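Local coordinates for agarase (Pseudoalteromonas fuliginea, PDB 6XJ9), which is an agarase of glycoside hydrolase family 50 that probably breaks down agarose, a galactan of red algal cell walls, by hydrolysing its beta-glycosidic bonds, at residues Ser264-Leu275 with Val293-Leu301; Met700-Ile710 with Met754-Arg762. One frame throughout, in Å; residues are numbered along the deposited sequence. Where two conformers were deposited one is given.

Interaction 1: Ser264-Leu275 with Val293-Leu301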
loop_
_atom_site.group_PDB
_atom_site.type_symbol
_atom_site.label_atom_id
_atom_site.label_comp_id
_atom_site.label_asym_id
_atom_site.label_seq_id
_atom_site.Cartn_x
_atom_site.Cartn_y
_atom_site.Cartn_z
ATOM N N SER A 264 2.343 17.135 23.468
ATOM C CA SER A 264 2.481 18.455 24.066
ATOM C C SER A 264 2.578 19.504 22.961
ATOM O O SER A 264 2.742 19.154 21.793
ATOM C CB SER A 264 3.653 18.519 25.019
ATOM O OG SER A 264 4.891 18.404 24.321
ATOM N N ARG A 265 2.477 20.787 23.337
ATOM C CA ARG A 265 2.411 21.855 22.346
ATOM C C ARG A 265 3.652 21.854 21.448
ATOM O O ARG A 265 3.545 22.172 20.273
ATOM C CB ARG A 265 2.106 23.219 22.980
ATOM C CG ARG A 265 3.012 23.637 24.130
ATOM C CD ARG A 265 2.618 24.971 24.764
ATOM N NE ARG A 265 3.797 25.516 25.429
ATOM C CZ ARG A 265 3.931 26.745 25.913
ATOM N NH1 ARG A 265 2.937 27.615 25.829
ATOM N NH2 ARG A 265 5.079 27.104 26.465
ATOM N N PHE A 266 4.811 21.478 22.006
ATOM C CA PHE A 266 6.062 21.371 21.269
ATOM C C PHE A 266 6.254 19.968 20.678
ATOM O O PHE A 266 7.351 19.633 20.243
ATOM C CB PHE A 266 7.254 21.787 22.144
ATOM C CG PHE A 266 7.379 23.268 22.401
ATOM C CD1 PHE A 266 7.933 24.117 21.454
ATOM C CD2 PHE A 266 6.973 23.820 23.606
ATOM C CE1 PHE A 266 8.067 25.480 21.692
ATOM C CE2 PHE A 266 7.093 25.184 23.839
ATOM C CZ PHE A 266 7.639 26.012 22.886
ATOM N N GLY A 267 5.192 19.151 20.638
ATOM C CA GLY A 267 5.248 17.841 19.995
ATOM C C GLY A 267 5.895 16.750 20.858
ATOM O O GLY A 267 6.254 15.678 20.366
ATOM N N GLY A 268 6.024 17.003 22.162
ATOM C CA GLY A 268 6.572 15.985 23.043
ATOM C C GLY A 268 5.516 15.024 23.593
ATOM O O GLY A 268 4.328 15.095 23.252
ATOM N N TRP A 269 5.991 14.138 24.471
ATOM C CA TRP A 269 5.242 13.020 25.025
ATOM C C TRP A 269 4.423 13.506 26.218
ATOM O O TRP A 269 4.926 13.544 27.338
ATOM C CB TRP A 269 6.219 11.904 25.434
ATOM C CG TRP A 269 5.560 10.618 25.827
ATOM C CD1 TRP A 269 4.314 10.187 25.470
ATOM C CD2 TRP A 269 6.142 9.560 26.608
ATOM N NE1 TRP A 269 4.073 8.944 25.997
ATOM C CE2 TRP A 269 5.178 8.534 26.696
ATOM C CE3 TRP A 269 7.378 9.382 27.239
ATOM C CZ2 TRP A 269 5.407 7.356 27.402
ATOM C CZ3 TRP A 269 7.605 8.217 27.937
ATOM C CH2 TRP A 269 6.632 7.220 28.017
ATOM N N ALA A 270 3.161 13.869 25.954
ATOM C CA ALA A 270 2.299 14.474 26.960
ATOM C C ALA A 270 2.038 13.529 28.135
ATOM O O ALA A 270 1.875 13.999 29.254
ATOM C CB ALA A 270 1.017 14.969 26.341
ATOM N N GLU A 271 2.011 12.209 27.895
ATOM C CA GLU A 271 1.661 11.272 28.956
ATOM C C GLU A 271 2.900 10.702 29.637
ATOM O O GLU A 271 2.780 9.863 30.531
ATOM C CB GLU A 271 0.771 10.140 28.448
ATOM C CG GLU A 271 -0.648 10.581 28.144
ATOM C CD GLU A 271 -1.396 9.632 27.225
ATOM O OE1 GLU A 271 -0.874 9.331 26.128
ATOM O OE2 GLU A 271 -2.497 9.190 27.611
ATOM N N GLY A 272 4.087 11.157 29.235
ATOM C CA GLY A 272 5.306 10.595 29.794
ATOM C C GLY A 272 5.844 11.452 30.932
ATOM O O GLY A 272 5.171 12.367 31.384
ATOM N N PRO A 273 7.089 11.229 31.396
ATOM C CA PRO A 273 7.632 11.992 32.521
ATOM C C PRO A 273 7.759 13.482 32.220
ATOM O O PRO A 273 7.877 13.891 31.064
ATOM C CB PRO A 273 9.032 11.393 32.721
ATOM C CG PRO A 273 9.383 10.790 31.374
ATOM C CD PRO A 273 8.066 10.288 30.824
ATOM N N LYS A 274 7.719 14.290 33.281
ATOM C CA LYS A 274 7.921 15.722 33.148
ATOM C C LYS A 274 9.224 16.083 33.852
ATOM O O LYS A 274 9.373 15.847 35.049
ATOM C CB LYS A 274 6.741 16.488 33.749
ATOM C CG LYS A 274 6.691 17.970 33.403
ATOM C CD LYS A 274 5.528 18.307 32.503
ATOM C CE LYS A 274 5.324 19.794 32.318
ATOM N NZ LYS A 274 5.324 20.520 33.611
ATOM N N LEU A 275 10.161 16.629 33.074
ATOM C CA LEU A 275 11.506 16.963 33.516
ATOM C C LEU A 275 11.582 18.480 33.661
ATOM O O LEU A 275 10.607 19.165 33.380
ATOM C CB LEU A 275 12.484 16.496 32.429
ATOM C CG LEU A 275 12.872 15.018 32.422
ATOM C CD1 LEU A 275 11.656 14.115 32.404
ATOM C CD2 LEU A 275 13.783 14.704 31.242
ATOM N N VAL A 293 14.421 16.758 25.189
ATOM C CA VAL A 293 13.439 17.284 26.114
ATOM C C VAL A 293 12.960 18.599 25.510
ATOM O O VAL A 293 13.782 19.420 25.113
ATOM C CB VAL A 293 14.064 17.493 27.508
ATOM C CG1 VAL A 293 13.056 17.978 28.538
ATOM C CG2 VAL A 293 14.800 16.258 27.997
ATOM N N ASP A 294 11.633 18.774 25.431
ATOM C CA ASP A 294 11.057 19.980 24.853
ATOM C C ASP A 294 11.148 21.120 25.873
ATOM O O ASP A 294 11.472 20.878 27.036
ATOM C CB ASP A 294 9.666 19.709 24.248
ATOM C CG ASP A 294 8.489 19.771 25.214
ATOM O OD1 ASP A 294 8.669 20.292 26.342
ATOM O OD2 ASP A 294 7.381 19.329 24.821
ATOM N N PRO A 295 10.885 22.390 25.479
ATOM C CA PRO A 295 10.938 23.525 26.405
ATOM C C PRO A 295 10.136 23.424 27.704
ATOM O O PRO A 295 10.497 24.080 28.680
ATOM C CB PRO A 295 10.397 24.672 25.549
ATOM C CG PRO A 295 10.902 24.318 24.158
ATOM C CD PRO A 295 10.652 22.823 24.083
ATOM N N ASP A 296 9.067 22.608 27.688
ATOM C CA ASP A 296 8.129 22.411 28.785
ATOM C C ASP A 296 8.515 21.197 29.635
ATOM O O ASP A 296 7.886 20.933 30.658
ATOM C CB ASP A 296 6.693 22.272 28.260
ATOM C CG ASP A 296 6.187 23.525 27.567
ATOM O OD1 ASP A 296 6.693 24.618 27.903
ATOM O OD2 ASP A 296 5.279 23.404 26.714
ATOM N N GLY A 297 9.561 20.475 29.220
ATOM C CA GLY A 297 10.125 19.393 30.021
ATOM C C GLY A 297 9.593 18.003 29.660
ATOM O O GLY A 297 9.886 17.031 30.360
ATOM N N TYR A 298 8.814 17.901 28.574
ATOM C CA TYR A 298 8.317 16.606 28.138
ATOM C C TYR A 298 9.357 15.949 27.237
ATOM O O TYR A 298 10.064 16.648 26.520
ATOM C CB TYR A 298 7.045 16.763 27.301
ATOM C CG TYR A 298 5.885 17.340 28.061
ATOM C CD1 TYR A 298 5.130 16.542 28.907
ATOM C CD2 TYR A 298 5.566 18.685 27.967
ATOM C CE1 TYR A 298 4.074 17.061 29.635
ATOM C CE2 TYR A 298 4.502 19.219 28.678
ATOM C CZ TYR A 298 3.755 18.401 29.510
ATOM O OH TYR A 298 2.718 18.905 30.233
ATOM N N LEU A 299 9.394 14.611 27.235
ATOM C CA LEU A 299 10.296 13.884 26.347
ATOM C C LEU A 299 9.940 14.168 24.891
ATOM O O LEU A 299 8.781 14.422 24.568
ATOM C CB LEU A 299 10.269 12.379 26.642
ATOM C CG LEU A 299 10.849 11.914 27.980
ATOM C CD1 LEU A 299 11.207 10.443 27.896
ATOM C CD2 LEU A 299 12.070 12.726 28.396
ATOM N N TYR A 300 10.953 14.113 24.017
ATOM C CA TYR A 300 10.807 14.551 22.636
ATOM C C TYR A 300 11.783 13.772 21.767
ATOM O O TYR A 300 12.943 13.610 22.130
ATOM C CB TYR A 300 11.065 16.059 22.538
ATOM C CG TYR A 300 10.955 16.691 21.169
ATOM C CD1 TYR A 300 9.738 17.125 20.662
ATOM C CD2 TYR A 300 12.084 16.879 20.386
ATOM C CE1 TYR A 300 9.647 17.702 19.401
ATOM C CE2 TYR A 300 12.012 17.462 19.134
ATOM C CZ TYR A 300 10.792 17.884 18.635
ATOM O OH TYR A 300 10.739 18.479 17.401
ATOM N N LEU A 301 11.273 13.260 20.643
ATOM C CA LEU A 301 12.089 12.672 19.591
ATOM C C LEU A 301 11.839 13.479 18.320
ATOM O O LEU A 301 10.718 13.937 18.099
ATOM C CB LEU A 301 11.668 11.215 19.395
ATOM C CG LEU A 301 11.831 10.281 20.593
ATOM C CD1 LEU A 301 11.162 8.952 20.309
ATOM C CD2 LEU A 301 13.294 10.061 20.952
HETATM O O HOH W 1 5.407 21.105 25.069
HETATM O O HOH W 2 7.338 13.062 28.525
#

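Interaction 2: Met700-Ile710 with Met754-Arg762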
loop_
_atom_site.group_PDB
_atom_site.type_symbol
_atom_site.label_atom_id
_atom_site.label_comp_id
_atom_site.label_asym_id
_atom_site.label_seq_id
_atom_site.Cartn_x
_atom_site.Cartn_y
_atom_site.Cartn_z
ATOM N N MET A 700 12.730 3.633 10.450
ATOM C CA MET A 700 12.363 4.467 11.584
ATOM C C MET A 700 12.306 3.639 12.868
ATOM O O MET A 700 12.642 4.145 13.946
ATOM C CB MET A 700 11.027 5.180 11.335
ATOM C CG MET A 700 11.162 6.421 10.426
ATOM S SD MET A 700 12.452 7.613 10.975
ATOM C CE MET A 700 11.884 7.952 12.642
ATOM N N ASN A 701 11.935 2.358 12.743
ATOM C CA ASN A 701 11.951 1.470 13.894
ATOM C C ASN A 701 13.378 1.294 14.407
ATOM O O ASN A 701 13.591 1.204 15.618
ATOM C CB ASN A 701 11.254 0.133 13.622
ATOM C CG ASN A 701 9.747 0.240 13.697
ATOM O OD1 ASN A 701 9.223 1.088 14.415
ATOM N ND2 ASN A 701 9.042 -0.626 12.989
ATOM N N SER A 702 14.341 1.237 13.482
ATOM C CA SER A 702 15.725 1.031 13.874
ATOM C C SER A 702 16.288 2.288 14.535
ATOM O O SER A 702 17.167 2.184 15.378
ATOM C CB SER A 702 16.586 0.546 12.735
ATOM O OG SER A 702 16.847 1.579 11.798
ATOM N N VAL A 703 15.773 3.461 14.149
ATOM C CA VAL A 703 16.114 4.724 14.792
ATOM C C VAL A 703 15.542 4.731 16.215
ATOM O O VAL A 703 16.256 5.012 17.180
ATOM C CB VAL A 703 15.578 5.925 13.991
ATOM C CG1 VAL A 703 15.843 7.242 14.721
ATOM C CG2 VAL A 703 16.126 5.962 12.567
ATOM N N ILE A 704 14.252 4.403 16.328
ATOM C CA ILE A 704 13.530 4.420 17.594
ATOM C C ILE A 704 14.117 3.389 18.563
ATOM O O ILE A 704 14.135 3.626 19.775
ATOM C CB ILE A 704 12.019 4.196 17.358
ATOM C CG1 ILE A 704 11.362 5.379 16.641
ATOM C CG2 ILE A 704 11.282 3.847 18.646
ATOM C CD1 ILE A 704 11.945 6.731 16.978
ATOM N N ASP A 705 14.614 2.263 18.025
ATOM C CA ASP A 705 15.087 1.166 18.860
ATOM C C ASP A 705 16.557 1.366 19.233
ATOM O O ASP A 705 17.123 0.564 19.973
ATOM C CB ASP A 705 14.846 -0.198 18.204
ATOM C CG ASP A 705 13.377 -0.544 18.007
ATOM O OD1 ASP A 705 12.503 0.106 18.644
ATOM O OD2 ASP A 705 13.108 -1.440 17.205
ATOM N N ASN A 706 17.186 2.425 18.704
ATOM C CA ASN A 706 18.601 2.607 18.962
ATOM C C ASN A 706 18.790 3.521 20.170
ATOM O O ASN A 706 18.285 4.636 20.191
ATOM C CB ASN A 706 19.367 3.085 17.730
ATOM C CG ASN A 706 20.847 3.187 18.009
ATOM O OD1 ASN A 706 21.268 3.933 18.898
ATOM N ND2 ASN A 706 21.641 2.460 17.238
ATOM N N PRO A 707 19.543 3.098 21.210
ATOM C CA PRO A 707 19.598 3.857 22.458
ATOM C C PRO A 707 20.351 5.189 22.383
ATOM O O PRO A 707 20.227 5.999 23.304
ATOM C CB PRO A 707 20.244 2.871 23.445
ATOM C CG PRO A 707 21.137 2.031 22.557
ATOM C CD PRO A 707 20.360 1.871 21.259
ATOM N N TYR A 708 21.079 5.423 21.281
ATOM C CA TYR A 708 21.798 6.679 21.092
ATOM C C TYR A 708 21.000 7.665 20.240
ATOM O O TYR A 708 21.047 8.872 20.481
ATOM C CB TYR A 708 23.216 6.436 20.569
ATOM C CG TYR A 708 24.044 5.687 21.575
ATOM C CD1 TYR A 708 24.614 6.346 22.652
ATOM C CD2 TYR A 708 24.169 4.308 21.506
ATOM C CE1 TYR A 708 25.343 5.662 23.611
ATOM C CE2 TYR A 708 24.908 3.609 22.446
ATOM C CZ TYR A 708 25.483 4.287 23.507
ATOM O OH TYR A 708 26.180 3.598 24.448
ATOM N N PHE A 709 20.243 7.158 19.267
ATOM C CA PHE A 709 19.563 8.059 18.347
ATOM C C PHE A 709 18.278 8.605 18.954
ATOM O O PHE A 709 17.550 7.868 19.611
ATOM C CB PHE A 709 19.318 7.376 17.004
ATOM C CG PHE A 709 20.525 7.403 16.106
ATOM C CD1 PHE A 709 21.465 6.380 16.150
ATOM C CD2 PHE A 709 20.728 8.453 15.227
ATOM C CE1 PHE A 709 22.559 6.388 15.301
ATOM C CE2 PHE A 709 21.844 8.470 14.405
ATOM C CZ PHE A 709 22.763 7.442 14.438
ATOM N N ILE A 710 18.020 9.901 18.710
ATOM C CA ILE A 710 16.866 10.603 19.247
ATOM C C ILE A 710 15.982 11.119 18.110
ATOM O O ILE A 710 15.119 11.973 18.321
ATOM C CB ILE A 710 17.299 11.715 20.236
ATOM C CG1 ILE A 710 18.309 12.717 19.659
ATOM C CG2 ILE A 710 17.861 11.073 21.494
ATOM C CD1 ILE A 710 17.824 13.572 18.509
ATOM N N MET A 754 3.969 5.501 12.778
ATOM C CA MET A 754 5.297 5.528 13.372
ATOM C C MET A 754 5.356 6.596 14.462
ATOM O O MET A 754 5.804 6.329 15.567
ATOM C CB MET A 754 6.369 5.822 12.317
ATOM C CG MET A 754 7.766 5.908 12.900
ATOM S SD MET A 754 8.255 4.344 13.666
ATOM C CE MET A 754 9.214 4.950 15.047
ATOM N N ASN A 755 4.898 7.810 14.129
ATOM C CA ASN A 755 4.970 8.963 15.017
ATOM C C ASN A 755 4.068 8.742 16.226
ATOM O O ASN A 755 4.381 9.201 17.325
ATOM C CB ASN A 755 4.566 10.252 14.294
ATOM C CG ASN A 755 5.614 10.759 13.327
ATOM O OD1 ASN A 755 6.803 10.790 13.654
ATOM N ND2 ASN A 755 5.183 11.186 12.146
ATOM N N GLU A 756 2.954 8.030 16.007
ATOM C CA GLU A 756 1.983 7.771 17.058
ATOM C C GLU A 756 2.628 6.915 18.147
ATOM O O GLU A 756 2.468 7.181 19.340
ATOM C CB GLU A 756 0.724 7.118 16.470
ATOM C CG GLU A 756 -0.383 6.899 17.482
ATOM C CD GLU A 756 -0.891 8.182 18.116
ATOM O OE1 GLU A 756 -1.115 9.160 17.376
ATOM O OE2 GLU A 756 -1.030 8.210 19.355
ATOM N N SER A 757 3.387 5.900 17.724
ATOM C CA SER A 757 3.838 4.870 18.642
ATOM C C SER A 757 5.246 5.137 19.170
ATOM O O SER A 757 5.688 4.423 20.066
ATOM C CB SER A 757 3.727 3.500 18.018
ATOM O OG SER A 757 4.574 3.416 16.883
ATOM N N MET A 758 5.934 6.173 18.666
ATOM C CA MET A 758 7.370 6.268 18.924
ATOM C C MET A 758 7.702 6.400 20.408
ATOM O O MET A 758 8.644 5.757 20.869
ATOM C CB MET A 758 8.079 7.376 18.140
ATOM C CG MET A 758 7.599 8.786 18.410
ATOM S SD MET A 758 8.322 9.893 17.161
ATOM C CE MET A 758 7.328 11.361 17.452
ATOM N N TYR A 759 6.969 7.249 21.144
ATOM C CA TYR A 759 7.323 7.495 22.535
ATOM C C TYR A 759 7.187 6.206 23.345
ATOM O O TYR A 759 8.110 5.802 24.054
ATOM C CB TYR A 759 6.545 8.692 23.099
ATOM C CG TYR A 759 6.939 10.010 22.483
ATOM C CD1 TYR A 759 8.247 10.467 22.565
ATOM C CD2 TYR A 759 6.015 10.800 21.813
ATOM C CE1 TYR A 759 8.626 11.665 21.984
ATOM C CE2 TYR A 759 6.377 12.018 21.254
ATOM C CZ TYR A 759 7.688 12.454 21.348
ATOM O OH TYR A 759 8.077 13.633 20.773
ATOM N N GLU A 760 6.042 5.542 23.169
ATOM C CA GLU A 760 5.720 4.284 23.823
ATOM C C GLU A 760 6.726 3.199 23.466
ATOM O O GLU A 760 7.243 2.520 24.347
ATOM C CB GLU A 760 4.322 3.851 23.391
ATOM C CG GLU A 760 3.280 4.879 23.791
ATOM C CD GLU A 760 1.987 4.287 24.306
ATOM O OE1 GLU A 760 1.709 4.456 25.512
ATOM O OE2 GLU A 760 1.268 3.665 23.497
ATOM N N ARG A 761 6.983 3.030 22.165
ATOM C CA ARG A 761 7.917 2.011 21.713
ATOM C C ARG A 761 9.302 2.242 22.317
ATOM O O ARG A 761 9.947 1.291 22.755
ATOM C CB ARG A 761 7.990 1.976 20.183
ATOM C CG ARG A 761 8.889 0.870 19.648
ATOM C CD ARG A 761 8.999 0.872 18.142
ATOM N NE ARG A 761 9.952 -0.135 17.682
ATOM C CZ ARG A 761 9.608 -1.196 16.967
ATOM N NH1 ARG A 761 8.337 -1.382 16.638
ATOM N NH2 ARG A 761 10.530 -2.050 16.564
ATOM N N ARG A 762 9.770 3.498 22.340
ATOM C CA ARG A 762 11.139 3.746 22.769
ATOM C C ARG A 762 11.269 3.640 24.286
ATOM O O ARG A 762 12.271 3.126 24.781
ATOM C CB ARG A 762 11.658 5.117 22.311
ATOM C CG ARG A 762 13.107 5.378 22.702
ATOM C CD ARG A 762 13.629 6.672 22.094
ATOM N NE ARG A 762 15.032 6.929 22.394
ATOM C CZ ARG A 762 16.063 6.388 21.752
ATOM N NH1 ARG A 762 15.852 5.543 20.756
ATOM N NH2 ARG A 762 17.303 6.686 22.108
HETATM O O HOH W 3 6.863 1.963 14.928
HETATM O O HOH W 4 12.423 0.320 21.540
#

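Interaction 1: Ser264-Leu275 with Val293-Leu301
Ser-264 OG donates to Asp-294 OD2 (2.7 Å), meeting that oxygen nearly along its C-O bond, and accepts from Gly-268 N within its own loop. With chi1 at 68°, OG sits between the backbone N and carbonyl carbon of Ser-264, which lets it serve both partners. Water 1 adds to the network, taking the N-H of Phe-266 and donating to Asp-294 OD2 and Asp-296 OD2. The other oxygen, Asp-294 OD1, receives Asp-296 N (2.7 Å) and Tyr-298 N (3.3 Å) from opposite faces of the carboxylate plane. Asp-296 is gripped side-on by Arg-265, whose NE reaches OD2 (2.9 Å) and NH2 reaches OD1, both through syn lone pairs. Among backbone groups, Trp-269 N satisfies Leu-299 O (2.8 Å) and Leu-275 N satisfies Gly-297 O (2.8 Å), while water 2 links Leu-299 N to the carbonyls of Trp-269 and Pro-273. Pro-295 CG stands over the centre of the Phe-266 ring in a CH-pi contact, and Lys-274 CD lies over a face of Tyr-298. Asp-294 to Gly-297 form a type I turn, with an Asx turn at its start, closing the beta hairpin of strands 289-293 and 299-305.

Interaction 2: Met700-Ile710 with Met754-Arg762
Arg-761 grips Asp-705 side-on, NE to OD1 (2.7 Å) and NH2 to OD2 (2.7 Å), in two nearly straight bonds that use the syn lone pairs; carboxylate and guanidinium are almost coplanar. Water 4 also donates to Asp-705 OD1 and to Arg-761 O. Over one face of the same guanidinium lies the amide of Asn-701, their planes 11° apart, a stack rather than a hydrogen bond.

Arg-762 works differently, filling backbone acceptors. Its CG is anti to the backbone N (chi1 -178°) and the chain runs extended to NE, carrying the guanidinium to the turn after helix 689-704. There NH1 and NH2 converge on Asn-706 O (2.7 and 3.0 Å), and NH1 also donates to Ile-704 O (2.8 Å), approaching from above that carbonyl's plane. NH2 has a further partner in Trp-290 O. With a leucine in place of Arg-762, the buried carbonyls of Ile-704 and Asn-706 would probably lose their charged donor, leaving the turn less firmly held.

Beneath the polar layer, Ile-704 is a knob in a hole formed by Met-754, Met-758, Arg-761 and Arg-762, its CG2 lying 3.8 Å from Arg-761 CD. Met-754, which also packs against Met-700, has two conformers, and its contacts are uncertain in detail. The axes of helical segments 700-704 and 754-762 approach to 10.4 Å at a crossing angle of -33°, a parallel-running pair on either side of strand 709-714 in sequence, consistent with neighbouring outer helices of the (beta/alpha)8 barrel expected of this family.

In the fold
Both segments of interaction 1 precede those of interaction 2 along the chain, yet the two centres lie only about 15 Å apart. Both reach one mixed sheet, in which strand 299-305, the second arm of the hairpin in interaction 1, runs parallel and adjacent to strand 709-714 of interaction 2. Tyr-759 on helix 745-763 joins them directly: its OH probably hydrogen-bonds Gly-267 O (2.8 Å) and Leu-301 N (3.2 Å), while its ring packs against Trp-269. A (beta/alpha)8 barrel closes by pairing its first strand with its last, and strands 299-305 and 709-714 probably play these parts, with the C-terminal helix covering the seam. The principle illustrated is that sequence-distant segments complete a closed fold together.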